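Long-range contacts in latency-associated nuclear antigen (Murid herpesvirus 4, PDB 4BLG), which probably binds DNA through this C-terminal domain, which associates with a second copy of itself: residues 17-22 / 101-106; 41-46 / 86-91; 69-74 / 81-86. All coordinates share one frame; numbering follows the deposited sequence.

Contact 1. Residues 17-22 / 101-106; sequences RHLQVT and RVVLAY. With PO4 (phosphate ion), chain E.
The side chain of Y106 packs against one face of the imidazole of H18 where helix 13-22 passes helix 93-110; CB, CG, CD2 and CE2 meet H18 in turn, and OH meets a phosphate ion. CB points toward helix 13-22, and CG stands anti to the backbone N (chi1 -170°). CB sits 4.0 Å from H18 NE2, CG lies nearest H18 CD2, and CD2 makes the closest approach, 3.5 Å from H18 CD2. CE2 lies nearest H18 CG, and OH ends the run with a 2.7 Å hydrogen bond donated to O1 of the phosphate, probably from the crystallisation liquor. Y106 CD2 lies over the imidazole face, displaced toward the rim; with the planes inclined at 45° the rings meet obliquely. The opposite imidazole face has T22 OG1 above its rim, and that hydroxyl donates to the carbonyl O of H18, one turn back, over 2.7 Å. In the plane of the ring, NE2 hydrogen-bonds a water at 2.6 Å, which in turn donates to V102 O and so links the helices through solvent. Further along, the meeting is apolar. V102 CG1 presses on L19 CD2 at 3.4 Å, tighter than ordinary carbon contact, while V102 CG2 meets T22 CG2 at 3.9 Å. L19 CD2 also lies near V103 CG2, a looser contact. Beyond the two segments, Y110 meets the Y106 ring, and K53 NZ and M15 N also hold the phosphate. The axes of the segments 17-22 and 101-106 approach to 10.5 Å with their directions 135° apart, an oblique, broadly antiparallel helix-helix packing within the LANA1-like DNA-binding domain, apolar at L19 and V102 and aromatic toward the phosphate.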
# COMPACT_ATOMS: atom_id res chain seq x y z
N ARG A 17 10.45 -17.28 14.40
CA ARG A 17 11.76 -17.85 14.56
C ARG A 17 12.27 -18.26 13.19
O ARG A 17 13.44 -18.05 12.86
CB ARG A 17 11.73 -19.02 15.55
CG ARG A 17 11.49 -18.60 17.00
CD ARG A 17 11.45 -19.77 17.97
NE ARG A 17 11.62 -19.32 19.35
CZ ARG A 17 11.83 -20.11 20.40
NH1 ARG A 17 11.88 -21.43 20.26
NH2 ARG A 17 11.98 -19.58 21.60
N HIS A 18 11.37 -18.79 12.37
CA HIS A 18 11.75 -19.22 11.05
C HIS A 18 12.38 -18.06 10.31
O HIS A 18 13.49 -18.17 9.81
CB HIS A 18 10.56 -19.76 10.26
CG HIS A 18 10.87 -19.98 8.81
ND1 HIS A 18 11.56 -21.07 8.35
CD2 HIS A 18 10.61 -19.22 7.72
CE1 HIS A 18 11.71 -20.99 7.04
NE2 HIS A 18 11.13 -19.87 6.64
N LEU A 19 11.65 -16.94 10.25
CA LEU A 19 12.10 -15.78 9.50
C LEU A 19 13.44 -15.26 9.99
O LEU A 19 14.30 -14.90 9.18
CB LEU A 19 11.04 -14.65 9.53
CG LEU A 19 9.70 -14.97 8.84
CD1 LEU A 19 8.67 -13.90 9.15
CD2 LEU A 19 9.87 -15.11 7.34
N GLN A 20 13.65 -15.22 11.31
CA GLN A 20 14.90 -14.71 11.85
C GLN A 20 16.09 -15.61 11.59
O GLN A 20 17.21 -15.13 11.49
CB GLN A 20 14.81 -14.52 13.36
CG GLN A 20 13.57 -13.83 13.85
CD GLN A 20 13.76 -13.34 15.26
OE1 GLN A 20 14.83 -13.53 15.84
NE2 GLN A 20 12.74 -12.72 15.83
N VAL A 21 15.86 -16.92 11.54
CA VAL A 21 16.97 -17.84 11.28
C VAL A 21 17.29 -17.78 9.79
O VAL A 21 18.44 -17.79 9.38
CB VAL A 21 16.64 -19.29 11.70
CG1 VAL A 21 17.75 -20.22 11.24
CG2 VAL A 21 16.46 -19.38 13.22
N THR A 22 16.24 -17.67 8.98
CA THR A 22 16.38 -17.76 7.53
C THR A 22 17.02 -16.49 6.98
O THR A 22 17.81 -16.54 6.04
CB THR A 22 15.01 -17.99 6.87
OG1 THR A 22 14.41 -19.16 7.43
CG2 THR A 22 15.17 -18.20 5.37
N ARG A 101 11.03 -13.69 -1.14
CA ARG A 101 11.50 -15.06 -1.29
C ARG A 101 11.30 -15.87 -0.02
O ARG A 101 10.82 -17.01 -0.06
CB ARG A 101 12.98 -15.08 -1.65
CG ARG A 101 13.55 -16.47 -1.91
CD ARG A 101 14.96 -16.36 -2.47
NE ARG A 101 14.85 -15.71 -3.76
CZ ARG A 101 15.43 -14.57 -4.11
NH1 ARG A 101 16.27 -13.93 -3.31
NH2 ARG A 101 15.20 -14.07 -5.31
N VAL A 102 11.69 -15.28 1.10
CA VAL A 102 11.65 -15.98 2.39
C VAL A 102 10.21 -16.23 2.82
O VAL A 102 9.82 -17.36 3.13
CB VAL A 102 12.38 -15.16 3.47
CG1 VAL A 102 12.07 -15.71 4.85
CG2 VAL A 102 13.88 -15.17 3.20
N VAL A 103 9.41 -15.16 2.81
CA VAL A 103 8.04 -15.25 3.28
C VAL A 103 7.28 -16.27 2.44
O VAL A 103 6.55 -17.09 2.99
CB VAL A 103 7.33 -13.89 3.25
CG1 VAL A 103 5.86 -14.05 3.61
CG2 VAL A 103 8.01 -12.92 4.20
N LEU A 104 7.46 -16.25 1.13
CA LEU A 104 6.69 -17.12 0.24
C LEU A 104 7.19 -18.56 0.22
O LEU A 104 6.43 -19.47 -0.11
CB LEU A 104 6.65 -16.56 -1.18
CG LEU A 104 5.84 -15.28 -1.42
CD1 LEU A 104 5.81 -14.98 -2.91
CD2 LEU A 104 4.43 -15.39 -0.87
N ALA A 105 8.46 -18.79 0.54
CA ALA A 105 8.91 -20.17 0.73
C ALA A 105 8.14 -20.78 1.89
O ALA A 105 7.62 -21.89 1.79
CB ALA A 105 10.40 -20.23 0.99
N TYR A 106 8.05 -20.06 3.00
CA TYR A 106 7.23 -20.55 4.12
C TYR A 106 5.75 -20.75 3.72
O TYR A 106 5.19 -21.84 3.91
CB TYR A 106 7.35 -19.60 5.32
CG TYR A 106 6.75 -20.11 6.62
CD1 TYR A 106 5.43 -19.86 6.94
CD2 TYR A 106 7.51 -20.84 7.53
CE1 TYR A 106 4.87 -20.32 8.13
CE2 TYR A 106 6.97 -21.30 8.71
CZ TYR A 106 5.65 -21.04 9.01
OH TYR A 106 5.09 -21.49 10.18
P PO4 E . 3.38 -20.66 13.60
O1 PO4 E . 3.32 -20.88 12.11
O2 PO4 E . 4.03 -19.33 13.89
O3 PO4 E . 1.99 -20.68 14.18
O4 PO4 E . 4.20 -21.77 14.23
O HOH W 1 11.51 -19.13 4.14

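Contact 2. Residues 41-46 / 86-91; sequences VMFSST and LLSFVE
L86, F43 and V41 bury the most surface here, and all three project to the same face of an antiparallel strand pair. F43 and L86 form a hydrogen-bonded pair: F43 N donates to L86 O, and L86 N returns a bond to F43 O at 2.9 Å. Two residues away V41 and S88 repeat the pattern, V41 N reaching S88 O at 2.9 Å and S88 N reaching V41 O. The F43 ring is bordered in its own plane by two neighbours from the other strand. L86 CD1 lies 3.9 Å from F43 CD2, and S88 OG lies 3.6 Å from F43 CE2. V41 CG1 of the same strand rests over one ring face, 3.6 Å above the plane and toward the rim. L86 CG sits between its backbone N and carbonyl carbon (chi1 62°), and from there CD1 reaches the edge of the F43 ring. The buried S88 hydroxyl is satisfied by a hydrogen bond to S65 OG. On the other face, in the non-hydrogen-bonded pair, M42 CB touches L87 CD2 at 3.8 Å. The strands are the middle two of the four-stranded sheet, flanked by 64-70 and 115-122. Helix 93-110 covers V41, F43 and S88 through L99 and V103, helix 48-57 reaches F43 and L86 through L54 and H55, and M42 and L87 face the second subunit.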
# COMPACT_ATOMS: atom_id res chain seq x y z
N VAL A 41 6.91 -5.09 -0.01
CA VAL A 41 6.20 -6.20 -0.61
C VAL A 41 4.76 -6.11 -0.16
O VAL A 41 4.47 -6.00 1.03
CB VAL A 41 6.79 -7.56 -0.20
CG1 VAL A 41 6.08 -8.68 -0.95
CG2 VAL A 41 8.29 -7.60 -0.47
N MET A 42 3.85 -6.11 -1.13
CA MET A 42 2.44 -6.27 -0.82
C MET A 42 2.14 -7.76 -0.73
O MET A 42 2.29 -8.49 -1.71
CB MET A 42 1.57 -5.63 -1.90
CG MET A 42 0.07 -5.76 -1.61
SD MET A 42 -0.96 -5.00 -2.87
CE MET A 42 -0.79 -3.27 -2.41
N PHE A 43 1.73 -8.20 0.46
CA PHE A 43 1.26 -9.56 0.63
C PHE A 43 -0.25 -9.51 0.67
O PHE A 43 -0.82 -8.75 1.44
CB PHE A 43 1.80 -10.18 1.93
CG PHE A 43 3.28 -10.39 1.94
CD1 PHE A 43 3.84 -11.44 1.22
CD2 PHE A 43 4.10 -9.56 2.68
CE1 PHE A 43 5.22 -11.64 1.22
CE2 PHE A 43 5.47 -9.76 2.69
CZ PHE A 43 6.03 -10.80 1.96
N SER A 44 -0.90 -10.33 -0.15
CA SER A 44 -2.34 -10.30 -0.28
C SER A 44 -2.95 -11.70 -0.23
O SER A 44 -2.27 -12.70 -0.47
CB SER A 44 -2.72 -9.62 -1.59
OG SER A 44 -2.16 -10.30 -2.70
N SER A 45 -4.24 -11.75 0.07
CA SER A 45 -4.92 -13.01 0.26
C SER A 45 -6.38 -12.75 0.59
O SER A 45 -6.71 -11.72 1.15
CB SER A 45 -4.27 -13.77 1.41
OG SER A 45 -5.13 -14.77 1.91
N THR A 46 -7.26 -13.69 0.25
CA THR A 46 -8.68 -13.56 0.57
C THR A 46 -8.96 -14.00 2.01
O THR A 46 -10.11 -13.91 2.48
CB THR A 46 -9.55 -14.42 -0.37
OG1 THR A 46 -9.18 -15.79 -0.24
CG2 THR A 46 -9.40 -13.97 -1.82
N LEU A 86 -1.44 -6.36 3.01
CA LEU A 86 -0.66 -5.50 3.87
C LEU A 86 0.62 -5.20 3.13
O LEU A 86 0.96 -5.87 2.16
CB LEU A 86 -0.37 -6.16 5.22
CG LEU A 86 0.45 -7.46 5.27
CD1 LEU A 86 1.91 -7.23 4.94
CD2 LEU A 86 0.33 -8.06 6.66
N LEU A 87 1.31 -4.16 3.58
CA LEU A 87 2.56 -3.72 2.99
C LEU A 87 3.67 -3.91 4.00
O LEU A 87 3.51 -3.57 5.16
CB LEU A 87 2.47 -2.24 2.61
CG LEU A 87 1.58 -1.90 1.42
CD1 LEU A 87 1.49 -0.40 1.26
CD2 LEU A 87 2.12 -2.55 0.17
N SER A 88 4.79 -4.45 3.54
CA SER A 88 5.95 -4.63 4.39
C SER A 88 7.05 -3.81 3.77
O SER A 88 7.54 -4.15 2.70
CB SER A 88 6.38 -6.11 4.45
OG SER A 88 5.32 -6.94 4.90
N PHE A 89 7.41 -2.72 4.44
CA PHE A 89 8.38 -1.78 3.89
C PHE A 89 9.81 -2.20 4.21
O PHE A 89 10.10 -2.66 5.32
CB PHE A 89 8.11 -0.38 4.44
CG PHE A 89 6.74 0.13 4.13
CD1 PHE A 89 6.48 0.74 2.91
CD2 PHE A 89 5.71 0.01 5.04
CE1 PHE A 89 5.20 1.21 2.61
CE2 PHE A 89 4.44 0.47 4.75
CZ PHE A 89 4.19 1.08 3.54
N VAL A 90 10.70 -2.02 3.23
CA VAL A 90 12.11 -2.34 3.36
C VAL A 90 12.94 -1.29 2.64
O VAL A 90 12.41 -0.47 1.87
CB VAL A 90 12.46 -3.70 2.73
CG1 VAL A 90 11.80 -4.83 3.50
CG2 VAL A 90 12.06 -3.73 1.27
N GLU A 91 14.25 -1.33 2.87
CA GLU A 91 15.15 -0.32 2.35
C GLU A 91 15.06 -0.16 0.82
O GLU A 91 14.98 0.97 0.31
CB GLU A 91 16.60 -0.61 2.73
CG GLU A 91 17.48 0.64 2.77
CD GLU A 91 18.91 0.38 3.24
OE1 GLU A 91 19.26 -0.79 3.52
OE2 GLU A 91 19.67 1.37 3.33

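Contact 3. Residues 69-74 / 81-86; sequences SCLPLV and CVTYYL
Y85 packs its ring against S69, C70 and L71, which pass alongside it. L71 CD2 comes to 3.4 Å from Y85 CD1, and S69 CB to 3.7 Å from CE1 of the same ring; both approach obliquely. C70 O lies near the ring plane, at the edge, 3.5 Å from Y85 CE1. On the other face of the sheet, C70 SG lies 3.6 Å from Y84 CE2; its direction to the ring centroid is 58° off the normal, a slanted sulfur-aromatic contact. V82 CG2 adds an apolar touch to C70 CB.

Behind these side chains the backbones fix the register. S69 and Y85 form a hydrogen-bonded antiparallel pair, S69 N to Y85 O and Y85 N to S69 O both at 3.0 Å, and C70 faces Y84 as the non-hydrogen-bonded pair. Next, L71 N donates to T83 O over 2.8 Å at 172°, nearly straight, and a water joins L71 O to T83 N. Y85 CG lies between the backbone N and the carbonyl carbon (chi1 83°), and the ring it carries has CD1 and CE1 against L71 and S69. At its tip, OH shares a water with S69 OG and also hydrogen-bonds OH of Y85 of the second subunit.

Strand 84-90 is thus paired with 64-70 along one edge and, through Y84 and S45, with 39-45 along the other. Helix 48-57 touches Y84 through P48 and L51, while L71 packs on F89 of the second subunit.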
# COMPACT_ATOMS: atom_id res chain seq x y z
N SER A 69 -5.41 -4.37 5.56
CA SER A 69 -6.54 -3.64 4.99
C SER A 69 -7.15 -4.41 3.81
O SER A 69 -6.88 -5.61 3.64
CB SER A 69 -6.12 -2.23 4.55
OG SER A 69 -7.25 -1.44 4.24
N CYS A 70 -7.99 -3.75 3.02
CA CYS A 70 -8.69 -4.39 1.90
C CYS A 70 -8.33 -3.72 0.59
O CYS A 70 -8.15 -2.50 0.54
CB CYS A 70 -10.21 -4.28 2.07
SG CYS A 70 -10.86 -4.85 3.64
N LEU A 71 -8.23 -4.50 -0.48
CA LEU A 71 -8.12 -3.92 -1.81
C LEU A 71 -9.52 -3.57 -2.32
O LEU A 71 -10.50 -4.21 -1.97
CB LEU A 71 -7.44 -4.89 -2.77
CG LEU A 71 -5.98 -5.21 -2.43
CD1 LEU A 71 -5.45 -6.29 -3.37
CD2 LEU A 71 -5.12 -3.96 -2.50
N PRO A 72 -9.61 -2.53 -3.16
CA PRO A 72 -10.93 -2.23 -3.71
C PRO A 72 -11.34 -3.26 -4.76
O PRO A 72 -10.49 -3.79 -5.47
CB PRO A 72 -10.74 -0.86 -4.36
CG PRO A 72 -9.30 -0.80 -4.70
CD PRO A 72 -8.57 -1.63 -3.68
N LEU A 73 -12.63 -3.53 -4.85
CA LEU A 73 -13.17 -4.39 -5.89
C LEU A 73 -13.03 -3.75 -7.26
O LEU A 73 -13.16 -2.53 -7.40
CB LEU A 73 -14.65 -4.67 -5.62
CG LEU A 73 -14.88 -5.56 -4.40
CD1 LEU A 73 -16.37 -5.68 -4.14
CD2 LEU A 73 -14.24 -6.92 -4.62
N VAL A 74 -12.78 -4.58 -8.26
CA VAL A 74 -12.69 -4.12 -9.64
C VAL A 74 -14.04 -4.27 -10.31
O VAL A 74 -14.55 -5.39 -10.44
CB VAL A 74 -11.65 -4.91 -10.43
CG1 VAL A 74 -11.55 -4.38 -11.85
CG2 VAL A 74 -10.30 -4.85 -9.73
N CYS A 81 -15.38 -11.63 -3.73
CA CYS A 81 -14.60 -11.99 -2.58
C CYS A 81 -13.61 -10.89 -2.37
O CYS A 81 -12.83 -10.60 -3.25
CB CYS A 81 -13.84 -13.25 -2.89
SG CYS A 81 -13.47 -14.18 -1.43
N VAL A 82 -13.62 -10.26 -1.22
CA VAL A 82 -12.67 -9.21 -0.98
C VAL A 82 -11.28 -9.83 -0.91
O VAL A 82 -11.10 -10.98 -0.50
CB VAL A 82 -12.99 -8.37 0.28
CG1 VAL A 82 -13.04 -9.24 1.51
CG2 VAL A 82 -11.95 -7.27 0.44
N THR A 83 -10.30 -9.06 -1.36
CA THR A 83 -8.91 -9.46 -1.25
C THR A 83 -8.26 -8.51 -0.26
O THR A 83 -8.31 -7.30 -0.42
CB THR A 83 -8.22 -9.39 -2.61
OG1 THR A 83 -8.84 -10.34 -3.49
CG2 THR A 83 -6.74 -9.71 -2.48
N TYR A 84 -7.72 -9.08 0.81
CA TYR A 84 -7.01 -8.30 1.82
C TYR A 84 -5.53 -8.18 1.48
O TYR A 84 -5.02 -8.92 0.65
CB TYR A 84 -7.20 -8.93 3.19
CG TYR A 84 -8.65 -9.12 3.57
CD1 TYR A 84 -9.33 -10.27 3.21
CD2 TYR A 84 -9.33 -8.16 4.28
CE1 TYR A 84 -10.66 -10.46 3.56
CE2 TYR A 84 -10.66 -8.33 4.63
CZ TYR A 84 -11.31 -9.48 4.27
OH TYR A 84 -12.63 -9.65 4.62
N TYR A 85 -4.86 -7.21 2.10
CA TYR A 85 -3.44 -6.99 1.83
C TYR A 85 -2.77 -6.33 3.01
O TYR A 85 -3.42 -5.80 3.89
CB TYR A 85 -3.24 -6.10 0.60
CG TYR A 85 -3.35 -4.62 0.90
CD1 TYR A 85 -4.58 -3.97 0.85
CD2 TYR A 85 -2.23 -3.87 1.23
CE1 TYR A 85 -4.69 -2.61 1.12
CE2 TYR A 85 -2.33 -2.51 1.50
CZ TYR A 85 -3.56 -1.88 1.44
OH TYR A 85 -3.65 -0.54 1.71
N LEU A 86 -1.44 -6.36 3.01
CA LEU A 86 -0.66 -5.50 3.87
C LEU A 86 0.62 -5.20 3.13
O LEU A 86 0.96 -5.87 2.16
CB LEU A 86 -0.37 -6.16 5.22
CG LEU A 86 0.45 -7.46 5.27
CD1 LEU A 86 1.91 -7.23 4.94
CD2 LEU A 86 0.33 -8.06 6.66
O HOH W 2 -5.87 0.54 2.92
O HOH W 3 -10.94 -6.77 -2.90

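How the contacts relate
Strand 84-90 unites contacts 2 and 3, which share L86 and occupy successive parts of one sheet. Their centres are 12 Å apart, and a probable hydrogen bond of 2.8 Å from Y84 N to S45 O joins them directly. Contact 1 belongs to the helical layer: V103 CG1 approaches F43 CE1 to 3.5 Å, so helix 93-110 packs on the face carrying V41 and F43. Contacts 1 and 3 do not touch; their centres lie about 24 Å apart, on opposite sides of the chain's centre. The phosphate lies beside contact 1, whereas contacts 2 and 3 both reach the second subunit, which the 17-22 / 101-106 pair does not touch.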